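Local coordinates for uncharacterized protein (Listeria monocytogenes, PDB 3MAB) that is of unknown function but carries a TfoX C-terminal domain, a compact helical fold of the helix-hairpin-helix kind that may bind DNA, at the interface of chains A and B. Residues are numbered along the deposited sequence; one frame, centred on the assembly and turned at random. Chains: chain A/B, uncharacterized protein.

The interface of chains A and B. Residues chain A 53, 56, 67-68, 75; chain B 4, 8-10.
B:Glu8 sets CG anti to its carbonyl carbon (chi1 -66°) and runs extended beyond CG, directing its carboxylate toward A:Lys75. A:Lys75 instead bends at chi3 (77°), and its side chain crosses that of B:Glu8 at about a right angle. There NZ forms a salt bridge with OE2 of B:Glu8 at 3.1 Å; OE1 lies farther from NZ, at 3.6 Å, so the pairing is lopsided. Two waters bridge OE2: one to A:Lys75 NZ, by a long and probably weak link, the other to the phenol OH of A:Tyr56, 2.7 Å from that OH and in plane at the ring's edge. A:Tyr56 OH also donates to A:Lys75 O at 3.2 Å, a long bond. The carbonyl O of B:Glu8 lies at helix 52-63, where A:Ser53, its OG anti to the carbonyl carbon and beside the backbone N, donates OG to that O at 2.6 Å, from 49° above the carbonyl plane. Between these polar ends, the benzo rim of A:Trp67 lies against B:Glu8, CH2 to O 3.3 Å and to CB 3.8 Å. The indole is sandwiched between A:His68 ND1 over the centre of one face and A:Tyr56 CB toward the rim of the other, which probably fixes its orientation. The patch joins two copies without exact two-fold symmetry; the structure alone does not show that it forms in solution. Beside the indole, B:Ala4 CB touches CD2 of the A:His68 imidazole at 3.5 Å.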
loop_
_atom_site.group_PDB
_atom_site.type_symbol
_atom_site.label_atom_id
_atom_site.label_comp_id
_atom_site.label_asym_id
_atom_site.label_seq_id
_atom_site.Cartn_x
_atom_site.Cartn_y
_atom_site.Cartn_z
ATOM N N SER A 53 1.392 -6.488 0.015
ATOM C CA SER A 53 0.711 -5.831 1.097
ATOM C C SER A 53 -0.796 -5.994 1.045
ATOM O O SER A 53 -1.408 -6.078 2.082
ATOM C CB SER A 53 1.116 -4.350 1.097
ATOM O OG SER A 53 2.479 -4.261 1.398
ATOM N N TYR A 56 -1.754 -9.350 2.432
ATOM C CA TYR A 56 -1.803 -9.257 3.891
ATOM C C TYR A 56 -3.096 -8.596 4.329
ATOM O O TYR A 56 -3.786 -9.088 5.239
ATOM C CB TYR A 56 -0.660 -8.422 4.449
ATOM C CG TYR A 56 0.699 -9.063 4.458
ATOM C CD1 TYR A 56 0.897 -10.365 4.068
ATOM C CD2 TYR A 56 1.773 -8.374 4.892
ATOM C CE1 TYR A 56 2.181 -10.948 4.108
ATOM C CE2 TYR A 56 3.073 -8.965 4.959
ATOM C CZ TYR A 56 3.230 -10.237 4.535
ATOM O OH TYR A 56 4.519 -10.870 4.620
ATOM N N TRP A 67 -3.887 -5.967 9.626
ATOM C CA TRP A 67 -2.956 -6.962 9.162
ATOM C C TRP A 67 -1.595 -6.972 9.857
ATOM O O TRP A 67 -0.945 -8.013 9.893
ATOM C CB TRP A 67 -2.769 -6.985 7.646
ATOM C CG TRP A 67 -2.021 -5.841 7.039
ATOM C CD1 TRP A 67 -2.593 -4.835 6.329
ATOM C CD2 TRP A 67 -0.603 -5.623 6.986
ATOM N NE1 TRP A 67 -1.623 -3.973 5.873
ATOM C CE2 TRP A 67 -0.399 -4.445 6.250
ATOM C CE3 TRP A 67 0.499 -6.294 7.501
ATOM C CZ2 TRP A 67 0.879 -3.904 6.021
ATOM C CZ3 TRP A 67 1.804 -5.753 7.273
ATOM C CH2 TRP A 67 1.959 -4.563 6.553
ATOM N N HIS A 68 -1.231 -5.851 10.460
ATOM C CA HIS A 68 0.060 -5.742 11.146
ATOM C C HIS A 68 0.132 -6.857 12.221
ATOM O O HIS A 68 1.231 -7.385 12.557
ATOM C CB HIS A 68 0.232 -4.362 11.792
ATOM C CG HIS A 68 0.176 -3.205 10.835
ATOM N ND1 HIS A 68 -0.806 -3.061 9.874
ATOM C CD2 HIS A 68 0.981 -2.119 10.712
ATOM C CE1 HIS A 68 -0.597 -1.942 9.195
ATOM N NE2 HIS A 68 0.475 -1.349 9.690
ATOM N N LYS A 75 2.191 -14.553 7.898
ATOM C CA LYS A 75 2.895 -13.605 7.035
ATOM C C LYS A 75 3.876 -14.307 6.101
ATOM O O LYS A 75 3.932 -14.020 4.919
ATOM C CB LYS A 75 3.558 -12.495 7.820
ATOM C CG LYS A 75 2.570 -11.570 8.576
ATOM C CD LYS A 75 3.290 -10.816 9.658
ATOM C CE LYS A 75 4.085 -9.690 9.098
ATOM N NZ LYS A 75 4.873 -8.980 10.156
ATOM N N ALA B 4 4.732 -4.147 12.055
ATOM C CA ALA B 4 5.170 -4.130 10.625
ATOM C C ALA B 4 6.516 -3.417 10.356
ATOM O O ALA B 4 6.886 -2.437 11.042
ATOM C CB ALA B 4 4.057 -3.506 9.770
ATOM N N GLU B 8 7.171 -3.844 4.464
ATOM C CA GLU B 8 5.900 -4.580 4.372
ATOM C C GLU B 8 4.711 -3.669 4.010
ATOM O O GLU B 8 3.616 -4.163 3.747
ATOM C CB GLU B 8 5.562 -5.309 5.657
ATOM C CG GLU B 8 6.550 -6.438 5.967
ATOM C CD GLU B 8 6.367 -7.046 7.345
ATOM O OE1 GLU B 8 6.403 -6.284 8.333
ATOM O OE2 GLU B 8 6.269 -8.304 7.459
ATOM N N LEU B 9 4.930 -2.368 4.016
ATOM C CA LEU B 9 3.876 -1.435 3.591
ATOM C C LEU B 9 3.746 -1.389 2.085
ATOM O O LEU B 9 4.727 -1.594 1.339
ATOM C CB LEU B 9 4.172 -0.040 4.043
ATOM C CG LEU B 9 4.383 0.156 5.531
ATOM C CD1 LEU B 9 4.694 1.613 5.803
ATOM C CD2 LEU B 9 3.258 -0.357 6.457
ATOM N N PRO B 10 2.521 -1.099 1.596
ATOM C CA PRO B 10 2.362 -0.994 0.128
ATOM C C PRO B 10 3.361 0.004 -0.490
ATOM O O PRO B 10 3.597 1.087 0.094
ATOM C CB PRO B 10 0.921 -0.503 -0.051
ATOM C CG PRO B 10 0.317 -0.564 1.296
ATOM C CD PRO B 10 1.295 -0.754 2.328
HETATM O O HOH W 1 6.920 -9.616 4.987
HETATM O O HOH W 2 7.492 -9.830 10.118
#